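PDB 4OM9: serine protease pet from Escherichia coli, which acts as a secreted serine protease and autotransporter enterotoxin of enteroaggregative strains, carrying its protease domain on a long beta-helix and probably cleaving host alpha-fodrin. Local coordinates for residues N511-M516 against E589-S594; N466-Y471 against H485-K490; G660-G665 against T681-H686. All coordinates share one frame; numbering follows the deposited sequence.

In the fold
From the N terminus the chain passes through the protease domain and then winds into the beta-helix, where all three contacts lie. Contact 2 comes first: Asn-466 to Tyr-471 meets His-485 to Lys-490 across a short excursion that includes strand 471-473. Contact 1 follows, and between Asn-511 to Met-516 and Glu-589 to Ser-594 the chain makes a longer detour that includes helices 543-550 and 552-558. Contact 3 closes last, one turn of the beta-helix through strands 668-672 and 676-679 bringing strand 661-664 beside strand 682-685. The three are in series, none nested or crossed. Contacts 1 and 2 touch, through Asn-511 ND2 and Leu-487 O among others; contact 3 lies about 15 Å from contact 1, centre to centre.

Contact 1: residues N511-M516 against E589-S594; sequences NAPLVM and EDSSLS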
loop_
_atom_site.group_PDB
_atom_site.type_symbol
_atom_site.label_atom_id
_atom_site.label_comp_id
_atom_site.label_asym_id
_atom_site.label_seq_id
_atom_site.Cartn_x
_atom_site.Cartn_y
_atom_site.Cartn_z
ATOM N N ASN A 511 -7.957 -21.123 10.644
ATOM C CA ASN A 511 -6.930 -22.150 10.762
ATOM C C ASN A 511 -5.597 -21.843 10.074
ATOM O O ASN A 511 -4.672 -22.648 10.167
ATOM C CB ASN A 511 -7.480 -23.502 10.244
ATOM C CG ASN A 511 -8.368 -24.217 11.282
ATOM O OD1 ASN A 511 -8.177 -24.057 12.482
ATOM N ND2 ASN A 511 -9.339 -25.004 10.810
ATOM N N ALA A 512 -5.483 -20.690 9.415
ATOM C CA ALA A 512 -4.272 -20.347 8.647
ATOM C C ALA A 512 -3.991 -18.845 8.689
ATOM O O ALA A 512 -4.909 -18.049 8.596
ATOM C CB ALA A 512 -4.412 -20.820 7.185
ATOM N N PRO A 513 -2.718 -18.444 8.821
ATOM C CA PRO A 513 -2.441 -17.025 9.098
ATOM C C PRO A 513 -2.659 -16.061 7.917
ATOM O O PRO A 513 -2.481 -16.408 6.752
ATOM C CB PRO A 513 -0.955 -17.024 9.502
ATOM C CG PRO A 513 -0.591 -18.475 9.712
ATOM C CD PRO A 513 -1.487 -19.248 8.799
ATOM N N LEU A 514 -3.057 -14.844 8.262
ATOM C CA LEU A 514 -3.146 -13.745 7.330
ATOM C C LEU A 514 -2.151 -12.653 7.734
ATOM O O LEU A 514 -1.964 -12.358 8.924
ATOM C CB LEU A 514 -4.557 -13.168 7.280
ATOM C CG LEU A 514 -4.737 -12.164 6.134
ATOM C CD1 LEU A 514 -4.974 -12.914 4.830
ATOM C CD2 LEU A 514 -5.870 -11.206 6.409
ATOM N N VAL A 515 -1.524 -12.072 6.719
ATOM C CA VAL A 515 -0.585 -10.972 6.876
ATOM C C VAL A 515 -0.937 -9.868 5.901
ATOM O O VAL A 515 -1.075 -10.109 4.695
ATOM C CB VAL A 515 0.853 -11.407 6.621
ATOM C CG1 VAL A 515 1.763 -10.197 6.587
ATOM C CG2 VAL A 515 1.290 -12.386 7.702
ATOM N N MET A 516 -1.142 -8.676 6.440
ATOM C CA MET A 516 -1.311 -7.484 5.638
ATOM C C MET A 516 -0.080 -6.599 5.835
ATOM O O MET A 516 0.337 -6.323 6.981
ATOM C CB MET A 516 -2.585 -6.725 6.022
ATOM C CG MET A 516 -3.880 -7.503 5.901
ATOM S SD MET A 516 -5.207 -6.564 6.687
ATOM C CE MET A 516 -6.600 -7.660 6.466
ATOM N N GLU A 589 -10.457 -17.189 13.108
ATOM C CA GLU A 589 -10.609 -18.280 14.048
ATOM C C GLU A 589 -9.319 -19.092 14.118
ATOM O O GLU A 589 -8.754 -19.459 13.094
ATOM C CB GLU A 589 -11.811 -19.150 13.665
ATOM C CG GLU A 589 -13.080 -18.322 13.555
ATOM C CD GLU A 589 -14.356 -19.128 13.462
ATOM O OE1 GLU A 589 -14.319 -20.342 13.141
ATOM O OE2 GLU A 589 -15.411 -18.516 13.714
ATOM N N ASP A 590 -8.831 -19.303 15.337
ATOM C CA ASP A 590 -7.683 -20.170 15.592
ATOM C C ASP A 590 -6.433 -19.926 14.726
ATOM O O ASP A 590 -5.755 -20.874 14.318
ATOM C CB ASP A 590 -8.136 -21.617 15.447
ATOM C CG ASP A 590 -9.399 -21.903 16.260
ATOM O OD1 ASP A 590 -9.290 -22.107 17.498
ATOM O OD2 ASP A 590 -10.501 -21.887 15.665
ATOM N N SER A 591 -6.108 -18.665 14.473
ATOM C CA SER A 591 -4.903 -18.379 13.706
ATOM C C SER A 591 -4.350 -17.012 14.077
ATOM O O SER A 591 -4.578 -16.524 15.182
ATOM C CB SER A 591 -5.186 -18.467 12.197
ATOM O OG SER A 591 -3.979 -18.597 11.455
ATOM N N SER A 592 -3.616 -16.373 13.178
ATOM C CA SER A 592 -3.136 -15.064 13.555
ATOM C C SER A 592 -3.243 -14.047 12.434
ATOM O O SER A 592 -3.123 -14.353 11.244
ATOM C CB SER A 592 -1.698 -15.147 14.086
ATOM O OG SER A 592 -0.781 -15.543 13.090
ATOM N N LEU A 593 -3.516 -12.824 12.847
ATOM C CA LEU A 593 -3.568 -11.701 11.949
ATOM C C LEU A 593 -2.411 -10.769 12.289
ATOM O O LEU A 593 -2.267 -10.354 13.432
ATOM C CB LEU A 593 -4.907 -10.988 12.070
ATOM C CG LEU A 593 -5.061 -9.689 11.295
ATOM C CD1 LEU A 593 -4.885 -9.927 9.813
ATOM C CD2 LEU A 593 -6.409 -9.097 11.586
ATOM N N SER A 594 -1.583 -10.473 11.293
ATOM C CA SER A 594 -0.467 -9.554 11.444
ATOM C C SER A 594 -0.632 -8.370 10.498
ATOM O O SER A 594 -0.866 -8.536 9.290
ATOM C CB SER A 594 0.875 -10.241 11.154
ATOM O OG SER A 594 1.034 -11.411 11.925
HETATM O O HOH W 1 -2.861 -21.041 12.098
HETATM O O HOH W 2 -0.160 -13.694 10.562
#
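Leu-514 and Leu-593 meet in a parallel strand pairing of the beta-helix, joining strand 514-520 to strand 592-595. The short segments 514-516 and 592-594 run 10° apart. Leu-514 N donates to Ser-592 O at 3.0 Å, Ser-594 N returns a bond to Leu-514 O at 3.1 Å, and Met-516 N reaches Ser-594 O at 2.9 Å. On the face of the two leucines the side chains lie side by side and point the same way, both with CG anti to the backbone N, and Leu-514 CD2 rests 3.8 Å from Leu-593 CD1. Val-515 and Ser-594 occupy the other face, where CG2 of the valine approaches CB of the serine. There a water donates to Leu-514 O and also bonds the hydroxyls of Ser-592 and Ser-594, so that carbonyl is gripped twice. Ahead of the two paired strands, Asn-511 N makes a nearly straight bond to O of Glu-589, the last residue of strand 585-589, at 3.1 Å, with an angle of 176° at the hydrogen. Glu-589 itself forms a salt bridge with Lys-608. Strand 496-498 flanks Leu-514 and Val-515 on the far side from 592-595, while Leu-586 of strand 585-589 packs against Leu-514, Met-516 and Leu-593.

Contact 2: residues N466-Y471 against H485-K490; sequences NNQNNY and HHLDTK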
loop_
_atom_site.group_PDB
_atom_site.type_symbol
_atom_site.label_atom_id
_atom_site.label_comp_id
_atom_site.label_asym_id
_atom_site.label_seq_id
_atom_site.Cartn_x
_atom_site.Cartn_y
_atom_site.Cartn_z
ATOM N N ASN A 466 -6.482 -20.552 -0.602
ATOM C CA ASN A 466 -6.187 -21.523 0.444
ATOM C C ASN A 466 -4.820 -22.164 0.300
ATOM O O ASN A 466 -4.663 -23.357 0.472
ATOM C CB ASN A 466 -7.285 -22.597 0.503
ATOM C CG ASN A 466 -7.489 -23.290 -0.796
ATOM O OD1 ASN A 466 -6.759 -23.035 -1.760
ATOM N ND2 ASN A 466 -8.483 -24.191 -0.855
ATOM N N ASN A 467 -3.824 -21.343 0.004
ATOM C CA ASN A 467 -2.439 -21.766 0.123
ATOM C C ASN A 467 -2.104 -22.405 1.483
ATOM O O ASN A 467 -2.619 -21.994 2.542
ATOM C CB ASN A 467 -1.528 -20.573 -0.109
ATOM C CG ASN A 467 -1.845 -19.432 0.818
ATOM O OD1 ASN A 467 -2.931 -18.853 0.745
ATOM N ND2 ASN A 467 -0.897 -19.095 1.705
ATOM N N GLN A 468 -1.229 -23.403 1.446
ATOM C CA GLN A 468 -0.821 -24.114 2.648
ATOM C C GLN A 468 0.592 -23.714 3.065
ATOM O O GLN A 468 1.087 -24.111 4.123
ATOM C CB GLN A 468 -0.907 -25.620 2.423
ATOM C CG GLN A 468 -2.304 -26.104 2.056
ATOM C CD GLN A 468 -2.386 -27.619 1.948
ATOM O OE1 GLN A 468 -2.401 -28.175 0.850
ATOM N NE2 GLN A 468 -2.436 -28.294 3.093
ATOM N N ASN A 469 1.243 -22.931 2.215
ATOM C CA ASN A 469 2.574 -22.450 2.504
ATOM C C ASN A 469 2.615 -20.967 2.280
ATOM O O ASN A 469 1.640 -20.383 1.799
ATOM C CB ASN A 469 3.618 -23.134 1.629
ATOM C CG ASN A 469 3.358 -24.613 1.460
ATOM O OD1 ASN A 469 3.107 -25.092 0.343
ATOM N ND2 ASN A 469 3.419 -25.355 2.566
ATOM N N ASN A 470 3.749 -20.368 2.639
ATOM C CA ASN A 470 3.959 -18.945 2.471
ATOM C C ASN A 470 3.742 -18.535 1.031
ATOM O O ASN A 470 4.363 -19.081 0.112
ATOM C CB ASN A 470 5.368 -18.553 2.900
ATOM C CG ASN A 470 5.517 -18.417 4.402
ATOM O OD1 ASN A 470 4.573 -18.635 5.173
ATOM N ND2 ASN A 470 6.718 -18.071 4.827
ATOM N N TYR A 471 2.847 -17.578 0.845
ATOM C CA TYR A 471 2.515 -17.098 -0.478
ATOM C C TYR A 471 2.133 -15.621 -0.397
ATOM O O TYR A 471 1.427 -15.192 0.535
ATOM C CB TYR A 471 1.379 -17.923 -1.107
ATOM C CG TYR A 471 0.642 -17.130 -2.158
ATOM C CD1 TYR A 471 1.182 -16.929 -3.429
ATOM C CD2 TYR A 471 -0.577 -16.546 -1.870
ATOM C CE1 TYR A 471 0.509 -16.168 -4.384
ATOM C CE2 TYR A 471 -1.247 -15.804 -2.806
ATOM C CZ TYR A 471 -0.707 -15.613 -4.060
ATOM O OH TYR A 471 -1.408 -14.851 -4.961
ATOM N N HIS A 485 -9.674 -17.131 3.656
ATOM C CA HIS A 485 -8.477 -17.962 3.735
ATOM C C HIS A 485 -8.754 -19.076 4.769
ATOM O O HIS A 485 -8.329 -18.973 5.905
ATOM C CB HIS A 485 -7.273 -17.086 4.107
ATOM C CG HIS A 485 -5.971 -17.813 4.220
ATOM N ND1 HIS A 485 -5.533 -18.722 3.284
ATOM C CD2 HIS A 485 -4.985 -17.727 5.142
ATOM C CE1 HIS A 485 -4.344 -19.175 3.630
ATOM N NE2 HIS A 485 -3.986 -18.586 4.755
ATOM N N HIS A 486 -9.512 -20.106 4.366
ATOM C CA HIS A 486 -9.942 -21.203 5.248
ATOM C C HIS A 486 -9.193 -22.509 4.998
ATOM O O HIS A 486 -9.068 -22.966 3.857
ATOM C CB HIS A 486 -11.429 -21.486 5.078
ATOM C CG HIS A 486 -12.322 -20.329 5.397
ATOM N ND1 HIS A 486 -13.685 -20.393 5.253
ATOM C CD2 HIS A 486 -12.037 -19.086 5.864
ATOM C CE1 HIS A 486 -14.220 -19.235 5.626
ATOM N NE2 HIS A 486 -13.243 -18.429 5.995
ATOM N N LEU A 487 -8.713 -23.129 6.064
ATOM C CA LEU A 487 -8.157 -24.469 5.947
ATOM C C LEU A 487 -8.856 -25.384 6.940
ATOM O O LEU A 487 -9.388 -24.913 7.943
ATOM C CB LEU A 487 -6.647 -24.457 6.156
ATOM C CG LEU A 487 -5.903 -24.033 4.886
ATOM C CD1 LEU A 487 -4.434 -23.895 5.132
ATOM C CD2 LEU A 487 -6.140 -25.076 3.818
ATOM N N ASP A 488 -8.874 -26.682 6.636
ATOM C CA ASP A 488 -9.629 -27.663 7.417
ATOM C C ASP A 488 -8.989 -27.967 8.757
ATOM O O ASP A 488 -9.665 -28.343 9.717
ATOM C CB ASP A 488 -9.780 -28.968 6.630
ATOM C CG ASP A 488 -10.908 -28.915 5.629
ATOM O OD1 ASP A 488 -11.721 -27.969 5.709
ATOM O OD2 ASP A 488 -10.995 -29.824 4.772
ATOM N N THR A 489 -7.673 -27.824 8.791
ATOM C CA THR A 489 -6.876 -28.098 9.971
ATOM C C THR A 489 -5.941 -26.912 10.254
ATOM O O THR A 489 -5.418 -26.272 9.328
ATOM C CB THR A 489 -6.092 -29.418 9.786
ATOM O OG1 THR A 489 -6.705 -30.442 10.580
ATOM C CG2 THR A 489 -4.643 -29.288 10.192
ATOM N N LYS A 490 -5.776 -26.604 11.537
ATOM C CA LYS A 490 -4.920 -25.519 11.983
ATOM C C LYS A 490 -3.511 -25.693 11.434
ATOM O O LYS A 490 -2.843 -26.681 11.742
ATOM C CB LYS A 490 -4.897 -25.471 13.519
ATOM C CG LYS A 490 -4.240 -24.245 14.129
ATOM C CD LYS A 490 -4.150 -24.422 15.648
ATOM C CE LYS A 490 -3.834 -23.118 16.359
ATOM N NZ LYS A 490 -2.927 -22.232 15.585
#
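CG of His-485 stands anti to the backbone N (chi1 -180°), and CG of Asn-467 sits between its own N and carbonyl carbon (chi1 56°); these two settings place the roots of the imidazole and the amide near each other. The side chains cross at about a right angle, yet their flat groups are nearly parallel, the planes only 10° apart. Asn-467 OD1 comes closest, 3.2 Å from His-485 CE1, on an oblique approach to the ring. Asn-467 O lies 3.5 Å from the same carbon, and Asn-466 CA meets the ring at its edge, 4.0 Å from ND1. Beside the ring, Leu-487 spreads its two methyls over the backbone of the loop: CD1 lies 3.7 Å from Asn-467 O and CD2 4.0 Å from Asn-466 O. The amide is fixed from its other end, since Asn-467 ND2 donates to Asn-469 O within its own loop at 2.8 Å, almost straight and in the amide plane. Both ring nitrogens of His-485 are bonded outside the two segments, ND1 to Val-465 O and NE2 to Ala-494 O. This places the ring between successive parts of the beta-helix, at the turn where strand 461-465 gives way to the loop. Carbonyl oxygens at both nitrogens suggest that each carries a proton, which would favour a positively charged imidazolium; the partial negative charge of Asn-467 OD1, buried without a hydrogen-bond partner and lying obliquely near CE1, may help to stabilise it.

Contact 3: residues G660-G665 against T681-H686; sequences GSISIG and TALTIH
Ile-662 and Leu-683 form the dense side of a parallel strand pair, with Ile-664 and Ile-685 next to them on the same face. Ile-662 CG2 lies 3.6 Å from Leu-683 CD1, and the two side chains cross obliquely. CG of Leu-683 is anti to the backbone N (chi1 173°), and its CD1 also approaches Ile-664 CD1 at 4.2 Å. Thr-681 extends this layer: its CG2 meets both CG1 and CD1 of Ile-662, while its OG1 bonds Asp-659 O. Ile-655 of strand 655-658 and Val-691 of strand 690-693 pack against the isoleucines from beyond the pair, consistent with the hydrophobic interior of a beta-helix. The opposite face, with Ser-661, Ser-663, Ala-682 and Thr-684, is more sparsely packed and partly exposed. Here a water donates to Ile-662 O at 2.9 Å and is also bonded to Thr-684 OG1. At the strand end the exposed His-686 has Thr-684 CG2 over one face of its ring, offset toward the rim, and Ser-663 OG in plane at its edge, 3.1 Å from NE2. Four backbone bonds run between the strands, from Ile-662 N to Ala-682 O at one end to His-686 N and Ile-664 O, 2.8 Å apart, at the other. The chemistry thus divides by layer: a regular backbone ladder holds the strands in step, aliphatic contacts fill one face, and hydroxyls, imidazole and water give the other a polar character.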
loop_
_atom_site.group_PDB
_atom_site.type_symbol
_atom_site.label_atom_id
_atom_site.label_comp_id
_atom_site.label_asym_id
_atom_site.label_seq_id
_atom_site.Cartn_x
_atom_site.Cartn_y
_atom_site.Cartn_z
ATOM N N GLY A 660 -6.897 -15.810 22.897
ATOM C CA GLY A 660 -5.780 -15.427 22.041
ATOM C C GLY A 660 -4.976 -14.308 22.689
ATOM O O GLY A 660 -4.858 -14.251 23.926
ATOM N N SER A 661 -4.499 -13.358 21.882
ATOM C CA SER A 661 -3.869 -12.145 22.400
ATOM C C SER A 661 -3.761 -11.018 21.359
ATOM O O SER A 661 -3.881 -11.262 20.163
ATOM C CB SER A 661 -2.485 -12.487 22.953
ATOM O OG SER A 661 -1.660 -12.982 21.919
ATOM N N ILE A 662 -3.541 -9.792 21.834
ATOM C CA ILE A 662 -3.375 -8.648 20.956
ATOM C C ILE A 662 -2.085 -7.914 21.285
ATOM O O ILE A 662 -1.750 -7.711 22.461
ATOM C CB ILE A 662 -4.564 -7.649 21.051
ATOM C CG1 ILE A 662 -5.881 -8.340 20.716
ATOM C CG2 ILE A 662 -4.347 -6.476 20.107
ATOM C CD1 ILE A 662 -7.107 -7.429 20.877
ATOM N N SER A 663 -1.364 -7.500 20.248
ATOM C CA SER A 663 -0.072 -6.860 20.426
ATOM C C SER A 663 0.037 -5.670 19.497
ATOM O O SER A 663 -0.261 -5.769 18.304
ATOM C CB SER A 663 1.052 -7.847 20.159
ATOM O OG SER A 663 2.303 -7.267 20.384
ATOM N N ILE A 664 0.458 -4.536 20.039
ATOM C CA ILE A 664 0.611 -3.332 19.242
ATOM C C ILE A 664 2.052 -2.866 19.366
ATOM O O ILE A 664 2.530 -2.551 20.459
ATOM C CB ILE A 664 -0.385 -2.251 19.677
ATOM C CG1 ILE A 664 -1.804 -2.834 19.586
ATOM C CG2 ILE A 664 -0.242 -1.009 18.814
ATOM C CD1 ILE A 664 -2.922 -1.864 19.876
ATOM N N GLY A 665 2.757 -2.871 18.240
ATOM C CA GLY A 665 4.183 -2.653 18.245
ATOM C C GLY A 665 4.648 -1.275 17.805
ATOM O O GLY A 665 3.857 -0.396 17.468
ATOM N N THR A 681 -8.852 -11.722 26.717
ATOM C CA THR A 681 -7.984 -11.333 25.624
ATOM C C THR A 681 -6.955 -10.265 26.019
ATOM O O THR A 681 -7.248 -9.072 25.997
ATOM C CB THR A 681 -8.819 -10.844 24.396
ATOM O OG1 THR A 681 -9.577 -11.946 23.856
ATOM C CG2 THR A 681 -7.904 -10.250 23.289
ATOM N N ALA A 682 -5.744 -10.704 26.353
ATOM C CA ALA A 682 -4.710 -9.790 26.840
ATOM C C ALA A 682 -4.214 -8.798 25.775
ATOM O O ALA A 682 -3.903 -9.180 24.645
ATOM C CB ALA A 682 -3.538 -10.577 27.396
ATOM N N LEU A 683 -4.136 -7.527 26.162
ATOM C CA LEU A 683 -3.733 -6.458 25.266
ATOM C C LEU A 683 -2.399 -5.855 25.674
ATOM O O LEU A 683 -2.276 -5.292 26.766
ATOM C CB LEU A 683 -4.799 -5.363 25.230
ATOM C CG LEU A 683 -4.388 -4.109 24.444
ATOM C CD1 LEU A 683 -3.922 -4.466 23.050
ATOM C CD2 LEU A 683 -5.527 -3.122 24.373
ATOM N N THR A 684 -1.403 -5.951 24.800
ATOM C CA THR A 684 -0.093 -5.394 25.115
ATOM C C THR A 684 0.317 -4.310 24.135
ATOM O O THR A 684 0.493 -4.566 22.950
ATOM C CB THR A 684 1.000 -6.477 25.143
ATOM O OG1 THR A 684 0.711 -7.414 26.188
ATOM C CG2 THR A 684 2.359 -5.844 25.424
ATOM N N ILE A 685 0.473 -3.094 24.653
ATOM C CA ILE A 685 0.881 -1.941 23.853
ATOM C C ILE A 685 2.355 -1.670 24.089
ATOM O O ILE A 685 2.737 -1.255 25.178
ATOM C CB ILE A 685 0.036 -0.710 24.203
ATOM C CG1 ILE A 685 -1.442 -1.029 23.937
ATOM C CG2 ILE A 685 0.494 0.490 23.425
ATOM C CD1 ILE A 685 -2.398 0.111 24.189
ATOM N N HIS A 686 3.185 -1.941 23.084
ATOM C CA HIS A 686 4.638 -1.849 23.244
ATOM C C HIS A 686 5.172 -0.429 23.091
ATOM O O HIS A 686 4.475 0.465 22.614
ATOM C CB HIS A 686 5.363 -2.742 22.234
ATOM C CG HIS A 686 5.122 -4.209 22.420
ATOM N ND1 HIS A 686 5.846 -4.976 23.302
ATOM C CD2 HIS A 686 4.254 -5.052 21.807
ATOM C CE1 HIS A 686 5.430 -6.232 23.237
ATOM N NE2 HIS A 686 4.469 -6.303 22.335
HETATM O O HOH W 3 -0.940 -9.240 24.770
#